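Local structure of putative tryptophan halogenase (Xanthomonas campestris pv. campestris, 6Y1W) at residues F391-Y396 with D417-R422; E424-S429 with S444-M449. The protein is classed as a flavin-dependent halogenase, which probably uses bound FAD to attach a halogen to a tryptophan-like aromatic substrate. All coordinates share one frame; numbering follows the deposited sequence. Where two conformers were deposited one is given.

Contact 1 of 2, residues F391-Y396 with D417-R422; sequences FVILHY and DSLRHR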
loop_
_atom_site.group_PDB
_atom_site.type_symbol
_atom_site.label_atom_id
_atom_site.label_comp_id
_atom_site.label_asym_id
_atom_site.label_seq_id
_atom_site.Cartn_x
_atom_site.Cartn_y
_atom_site.Cartn_z
ATOM N N PHE A 391 5.898 -11.403 -11.370
ATOM C CA PHE A 391 5.940 -10.578 -12.564
ATOM C C PHE A 391 6.974 -11.102 -13.564
ATOM O O PHE A 391 6.771 -11.005 -14.788
ATOM C CB PHE A 391 6.251 -9.124 -12.167
ATOM C CG PHE A 391 5.775 -8.108 -13.204
ATOM C CD1 PHE A 391 4.488 -7.592 -13.133
ATOM C CD2 PHE A 391 6.624 -7.683 -14.234
ATOM C CE1 PHE A 391 4.046 -6.662 -14.094
ATOM C CE2 PHE A 391 6.202 -6.769 -15.173
ATOM C CZ PHE A 391 4.914 -6.247 -15.112
ATOM N N VAL A 392 8.094 -11.640 -13.066
ATOM C CA VAL A 392 9.077 -12.261 -13.939
ATOM C C VAL A 392 8.479 -13.501 -14.584
ATOM O O VAL A 392 8.596 -13.702 -15.801
ATOM C CB VAL A 392 10.353 -12.568 -13.140
ATOM C CG1 VAL A 392 11.356 -13.438 -13.961
ATOM C CG2 VAL A 392 11.001 -11.248 -12.646
ATOM N N ILE A 393 7.758 -14.309 -13.790
ATOM C CA ILE A 393 7.094 -15.492 -14.354
ATOM C C ILE A 393 6.105 -15.104 -15.433
ATOM O O ILE A 393 6.005 -15.772 -16.485
ATOM C CB ILE A 393 6.396 -16.287 -13.244
ATOM C CG1 ILE A 393 7.434 -16.879 -12.300
ATOM C CG2 ILE A 393 5.613 -17.463 -13.851
ATOM C CD1 ILE A 393 6.832 -17.423 -10.995
ATOM N N LEU A 394 5.375 -14.005 -15.214
ATOM C CA LEU A 394 4.427 -13.526 -16.207
ATOM C C LEU A 394 5.061 -13.375 -17.590
ATOM O O LEU A 394 4.446 -13.731 -18.605
ATOM C CB LEU A 394 3.863 -12.194 -15.723
ATOM C CG LEU A 394 3.061 -11.417 -16.739
ATOM C CD1 LEU A 394 1.772 -12.157 -17.178
ATOM C CD2 LEU A 394 2.704 -10.064 -16.160
ATOM N N HIS A 395 6.302 -12.881 -17.649
ATOM C CA HIS A 395 6.936 -12.667 -18.954
ATOM C C HIS A 395 7.095 -13.967 -19.741
ATOM O O HIS A 395 7.004 -13.950 -20.973
ATOM C CB HIS A 395 8.296 -11.999 -18.756
ATOM C CG HIS A 395 8.226 -10.502 -18.696
ATOM N ND1 HIS A 395 7.751 -9.748 -19.756
ATOM C CD2 HIS A 395 8.562 -9.622 -17.716
ATOM C CE1 HIS A 395 7.809 -8.461 -19.434
ATOM N NE2 HIS A 395 8.306 -8.355 -18.210
ATOM N N TYR A 396 7.358 -15.080 -19.055
ATOM C CA TYR A 396 7.553 -16.362 -19.724
ATOM C C TYR A 396 6.236 -17.076 -19.979
ATOM O O TYR A 396 6.117 -17.787 -20.988
ATOM C CB TYR A 396 8.464 -17.270 -18.887
ATOM C CG TYR A 396 9.908 -16.850 -18.959
ATOM C CD1 TYR A 396 10.677 -17.172 -20.061
ATOM C CD2 TYR A 396 10.514 -16.137 -17.913
ATOM C CE1 TYR A 396 12.019 -16.818 -20.149
ATOM C CE2 TYR A 396 11.865 -15.764 -18.013
ATOM C CZ TYR A 396 12.599 -16.123 -19.127
ATOM O OH TYR A 396 13.925 -15.802 -19.258
ATOM N N ASP A 417 -0.559 -19.544 -7.669
ATOM C CA ASP A 417 -1.941 -19.098 -7.640
ATOM C C ASP A 417 -2.037 -17.579 -7.616
ATOM O O ASP A 417 -2.997 -16.999 -8.156
ATOM C CB ASP A 417 -2.636 -19.662 -6.383
ATOM C CG ASP A 417 -2.954 -21.156 -6.507
ATOM O OD1 ASP A 417 -3.103 -21.649 -7.646
ATOM O OD2 ASP A 417 -3.075 -21.827 -5.464
ATOM N N SER A 418 -1.068 -16.925 -6.968
ATOM C CA SER A 418 -1.080 -15.464 -6.879
ATOM C C SER A 418 -0.989 -14.842 -8.270
ATOM O O SER A 418 -1.673 -13.854 -8.562
ATOM C CB SER A 418 0.071 -14.978 -5.974
ATOM O OG SER A 418 1.361 -15.524 -6.328
ATOM N N LEU A 419 -0.168 -15.426 -9.152
ATOM C CA LEU A 419 -0.078 -14.903 -10.513
ATOM C C LEU A 419 -1.301 -15.287 -11.339
ATOM O O LEU A 419 -1.805 -14.481 -12.125
ATOM C CB LEU A 419 1.210 -15.400 -11.201
ATOM C CG LEU A 419 1.258 -15.075 -12.700
ATOM C CD1 LEU A 419 1.272 -13.537 -12.893
ATOM C CD2 LEU A 419 2.506 -15.714 -13.288
ATOM N N ARG A 420 -1.768 -16.533 -11.193
ATOM C CA ARG A 420 -2.944 -16.953 -11.951
ATOM C C ARG A 420 -4.119 -16.018 -11.692
ATOM O O ARG A 420 -4.837 -15.632 -12.622
ATOM C CB ARG A 420 -3.314 -18.397 -11.594
ATOM C CG ARG A 420 -4.552 -18.914 -12.346
ATOM C CD ARG A 420 -4.770 -20.415 -12.097
ATOM N NE ARG A 420 -3.646 -21.191 -12.611
ATOM C CZ ARG A 420 -3.544 -21.582 -13.881
ATOM N NH1 ARG A 420 -4.506 -21.276 -14.743
ATOM N NH2 ARG A 420 -2.489 -22.277 -14.293
ATOM N N HIS A 421 -4.347 -15.656 -10.426
ATOM C CA HIS A 421 -5.458 -14.763 -10.120
ATOM C C HIS A 421 -5.311 -13.418 -10.824
ATOM O O HIS A 421 -6.287 -12.896 -11.391
ATOM C CB HIS A 421 -5.580 -14.569 -8.600
ATOM C CG HIS A 421 -6.609 -13.543 -8.209
ATOM N ND1 HIS A 421 -7.965 -13.801 -8.228
ATOM C CD2 HIS A 421 -6.475 -12.260 -7.786
ATOM C CE1 HIS A 421 -8.622 -12.718 -7.839
ATOM N NE2 HIS A 421 -7.740 -11.768 -7.569
ATOM N N ARG A 422 -4.094 -12.851 -10.853
ATOM C CA ARG A 422 -3.917 -11.577 -11.542
ATOM C C ARG A 422 -4.157 -11.711 -13.043
ATOM O O ARG A 422 -4.818 -10.863 -13.651
ATOM C CB ARG A 422 -2.504 -11.017 -11.291
ATOM C CG ARG A 422 -2.194 -10.744 -9.772
ATOM C CD ARG A 422 -2.225 -9.252 -9.475
ATOM N NE ARG A 422 -1.316 -8.855 -8.413
ATOM C CZ ARG A 422 -0.985 -7.602 -8.123
ATOM N NH1 ARG A 422 -1.475 -6.575 -8.784
ATOM N NH2 ARG A 422 -0.139 -7.377 -7.142
#
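A 3.0 Å bond from His-421 N to Asp-417 O closes the helical turn from which Leu-419 reaches across to Ile-393 and Leu-394. The motif is helix-on-helix packing, helix 371-397 against the first turns of helix 417-429. It is a small apolar junction of 131 Å² summed over both sides, more than half of it on Leu-419; the CA atoms of Leu-394 and Leu-419 come within 7.4 Å of each other. The two methyls of Leu-419 share the work. CD2 enters beside the Ile-393 branch, 3.6 Å from Ile-393 CG2, and also approaches the backbone, standing 3.9 Å from Leu-394 N. Ile-393 presents this methyl because CG2 lies anti to its backbone N (chi1 -67° places CG1 beside that N instead), and the two side chains meet at a slant. Leu-419 is itself extended, with CG anti to the backbone N (chi1 171°), which carries both methyls well out from its helix. All three touching residues are buried in the protein, so the meeting is apolar and away from solvent.

Polar links frame this greasy centre: Ser-418 OG bonds to Asp-390 OD2 on helix 371-397, and Arg-422 NH2 forms a salt bridge with Glu-438. His-395 NE2 bonds to Glu-347 OE2, a residue predicted to bind tryptophan, while His-421 NE2 reaches Glu-376 of the second subunit. Leu-394 faces two ways: its CD2 lies 4.2 Å above the Phe-391 ring plane, displaced toward the rim, while its CB touches Leu-419 CD1 at 4.1 Å.

Contact 2 of 2, residues E424-S429 with S444-M449; sequences ELFRQS and SWIQVM. With BUD ((2S,3S)-butane-2,3-diol), chain H.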
loop_
_atom_site.group_PDB
_atom_site.type_symbol
_atom_site.label_atom_id
_atom_site.label_comp_id
_atom_site.label_asym_id
_atom_site.label_seq_id
_atom_site.Cartn_x
_atom_site.Cartn_y
_atom_site.Cartn_z
ATOM N N GLU A 424 -6.053 -13.936 -14.609
ATOM C CA GLU A 424 -7.478 -14.181 -14.846
ATOM C C GLU A 424 -8.307 -12.914 -14.643
ATOM O O GLU A 424 -9.248 -12.651 -15.395
ATOM C CB GLU A 424 -7.957 -15.330 -13.944
ATOM C CG GLU A 424 -7.480 -16.698 -14.473
ATOM C CD GLU A 424 -7.787 -17.893 -13.577
ATOM O OE1 GLU A 424 -8.483 -17.741 -12.547
ATOM O OE2 GLU A 424 -7.312 -19.001 -13.922
ATOM N N LEU A 425 -7.968 -12.107 -13.644
ATOM C CA LEU A 425 -8.652 -10.831 -13.472
ATOM C C LEU A 425 -8.545 -9.975 -14.726
ATOM O O LEU A 425 -9.519 -9.347 -15.160
ATOM C CB LEU A 425 -8.049 -10.101 -12.268
ATOM C CG LEU A 425 -8.823 -8.935 -11.700
ATOM C CD1 LEU A 425 -10.178 -9.386 -11.142
ATOM C CD2 LEU A 425 -7.959 -8.307 -10.615
ATOM N N PHE A 426 -7.356 -9.897 -15.309
ATOM C CA PHE A 426 -7.195 -9.082 -16.501
ATOM C C PHE A 426 -7.904 -9.733 -17.699
ATOM O O PHE A 426 -8.564 -9.045 -18.469
ATOM C CB PHE A 426 -5.704 -8.866 -16.798
ATOM C CG PHE A 426 -5.453 -7.795 -17.817
ATOM C CD1 PHE A 426 -5.748 -6.468 -17.535
ATOM C CD2 PHE A 426 -5.026 -8.132 -19.096
ATOM C CE1 PHE A 426 -5.548 -5.449 -18.512
ATOM C CE2 PHE A 426 -4.820 -7.137 -20.074
ATOM C CZ PHE A 426 -5.082 -5.786 -19.765
ATOM N N ARG A 427 -7.744 -11.044 -17.871
ATOM C CA ARG A 427 -8.378 -11.720 -19.001
ATOM C C ARG A 427 -9.902 -11.598 -18.947
ATOM O O ARG A 427 -10.562 -11.462 -19.987
ATOM C CB ARG A 427 -7.941 -13.185 -19.040
ATOM C CG ARG A 427 -8.774 -14.067 -19.965
ATOM C CD ARG A 427 -8.561 -13.695 -21.415
ATOM N NE ARG A 427 -8.944 -14.783 -22.312
ATOM C CZ ARG A 427 -9.345 -14.627 -23.572
ATOM N NH1 ARG A 427 -9.422 -13.422 -24.122
ATOM N NH2 ARG A 427 -9.665 -15.696 -24.292
ATOM N N GLN A 428 -10.495 -11.620 -17.750
ATOM C CA GLN A 428 -11.955 -11.627 -17.716
ATOM C C GLN A 428 -12.534 -10.223 -17.836
ATOM O O GLN A 428 -13.512 -10.023 -18.562
ATOM C CB GLN A 428 -12.444 -12.309 -16.443
ATOM C CG GLN A 428 -12.143 -13.795 -16.432
ATOM C CD GLN A 428 -12.640 -14.505 -17.675
ATOM O OE1 GLN A 428 -11.859 -15.021 -18.459
ATOM N NE2 GLN A 428 -13.945 -14.552 -17.841
ATOM N N SER A 429 -11.946 -9.233 -17.138
ATOM C CA SER A 429 -12.557 -7.927 -16.975
ATOM C C SER A 429 -11.626 -6.750 -17.219
ATOM O O SER A 429 -12.034 -5.615 -16.990
ATOM C CB SER A 429 -13.135 -7.799 -15.554
ATOM O OG SER A 429 -12.143 -8.118 -14.590
ATOM N N SER A 444 2.263 -1.203 -15.183
ATOM C CA SER A 444 3.175 -2.275 -15.580
ATOM C C SER A 444 2.410 -3.552 -15.884
ATOM O O SER A 444 2.633 -4.180 -16.929
ATOM C CB SER A 444 4.186 -2.545 -14.464
ATOM O OG SER A 444 5.151 -1.501 -14.425
ATOM N N TRP A 445 1.503 -3.949 -14.974
ATOM C CA TRP A 445 0.659 -5.126 -15.214
ATOM C C TRP A 445 -0.115 -4.979 -16.529
ATOM O O TRP A 445 -0.212 -5.937 -17.319
ATOM C CB TRP A 445 -0.342 -5.314 -14.054
ATOM C CG TRP A 445 0.257 -5.868 -12.812
ATOM C CD1 TRP A 445 0.549 -5.170 -11.664
ATOM C CD2 TRP A 445 0.618 -7.236 -12.552
ATOM N NE1 TRP A 445 1.070 -6.012 -10.724
ATOM C CE2 TRP A 445 1.142 -7.283 -11.238
ATOM C CE3 TRP A 445 0.556 -8.416 -13.304
ATOM C CZ2 TRP A 445 1.596 -8.473 -10.649
ATOM C CZ3 TRP A 445 1.020 -9.602 -12.726
ATOM C CH2 TRP A 445 1.531 -9.621 -11.404
ATOM N N ILE A 446 -0.672 -3.784 -16.777
ATOM C CA ILE A 446 -1.464 -3.567 -17.989
ATOM C C ILE A 446 -0.579 -3.631 -19.223
ATOM O O ILE A 446 -0.872 -4.358 -20.171
ATOM C CB ILE A 446 -2.208 -2.218 -17.939
ATOM C CG1 ILE A 446 -3.148 -2.141 -16.741
ATOM C CG2 ILE A 446 -2.939 -1.942 -19.265
ATOM C CD1 ILE A 446 -3.593 -0.705 -16.461
ATOM N N GLN A 447 0.530 -2.886 -19.230
ATOM C CA GLN A 447 1.364 -2.878 -20.435
ATOM C C GLN A 447 1.895 -4.273 -20.753
ATOM O O GLN A 447 1.930 -4.686 -21.924
ATOM C CB GLN A 447 2.525 -1.892 -20.297
ATOM C CG GLN A 447 2.120 -0.412 -20.338
ATOM C CD GLN A 447 3.376 0.466 -20.434
ATOM O OE1 GLN A 447 4.459 -0.016 -20.260
ATOM N NE2 GLN A 447 3.200 1.751 -20.712
ATOM N N VAL A 448 2.347 -5.008 -19.739
ATOM C CA VAL A 448 2.924 -6.316 -20.025
ATOM C C VAL A 448 1.842 -7.329 -20.400
ATOM O O VAL A 448 2.039 -8.133 -21.324
ATOM C CB VAL A 448 3.766 -6.778 -18.829
ATOM C CG1 VAL A 448 4.215 -8.190 -19.008
ATOM C CG2 VAL A 448 4.991 -5.828 -18.745
ATOM N N MET A 449 0.703 -7.343 -19.693
ATOM C CA MET A 449 -0.312 -8.334 -20.081
ATOM C C MET A 449 -0.914 -8.018 -21.449
ATOM O O MET A 449 -1.073 -8.928 -22.276
ATOM C CB MET A 449 -1.395 -8.472 -19.015
ATOM C CG MET A 449 -0.803 -9.185 -17.811
ATOM S SD MET A 449 -2.071 -9.742 -16.624
ATOM C CE MET A 449 -2.492 -8.191 -15.851
HETATM C C1 BUD H . 9.747 -0.105 -12.005
HETATM O O1 BUD H . 8.472 -1.327 -13.593
HETATM C C2 BUD H . 8.433 -0.839 -12.272
HETATM O O2 BUD H . 5.995 -0.512 -12.245
HETATM C C3 BUD H . 7.255 0.126 -12.101
HETATM C C4 BUD H . 7.336 0.761 -10.708
#
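Met-449 and Phe-426 lie alongside one another in a Met-aromatic contact that joins helix 442-451 to the last part of helix 417-429. Their side chains run in opposite directions, each starting near the far part of the other, and their CA atoms are 7.8 Å apart. Traced outward, Met-449 begins with CB, which rests 3.6 Å from Phe-426 CD2, with CE2 of the same ring a little farther off. CG then carries the chain on toward the root of the phenylalanine. SD follows, 3.7 Å from Phe-426 CB; measured from the ring centroid it is 4.9 Å away and 47° off the ring normal, so its approach is oblique. The chain bends at its last torsion (chi3 -76°), and this turn brings the terminal CE to 3.4 Å from Phe-426 CB and 3.6 Å from CG. Phe-426, with CG anti to its backbone N (chi1 -167°), extends toward the other helix, where its CZ meets Ile-446 CG2 more loosely at 4.4 Å.

On the same helix as Met-449, Ser-444 OG is hydrogen-bonded to O2 of the bound (2S,3S)-butane-2,3-diol at 2.5 Å; either hydroxyl could be the donor. His-106 NE2 also bonds to this OG, and the backbone N of Ala-441 gives the diol a further partner. In segment 424-429, Leu-425 packs on Asp-373 of the second subunit.

Across the two segments the chemistry is thus apolar and polarisable: a thioether and its methyl follow the ring from rim to root, so cohesion should come mainly from dispersion, with little directional demand on the sulfur.

Helix 417-429 serves both contacts: its residues 417-422 pack on helix 371-397 in contact 1, and its residues 424-429 pack on helix 442-451 in contact 2. The centres are 10 Å apart, and helices 371-397 and 442-451 also touch each other, with Phe-391 CZ 3.6 Å from Ser-444 O and His-395 CE1 3.6 Å from Val-448 CG1. Three helices therefore close on one another. The side chain of Glu-347, predicted to bind tryptophan, lies about 8 Å from that of Leu-394 and about 10 Å from that of Met-449. The diol held by Ser-444 is about 11 Å from the Leu-394 side chain. Both contacts thus lie near Glu-347, close to where a tryptophan-like substrate would probably bind.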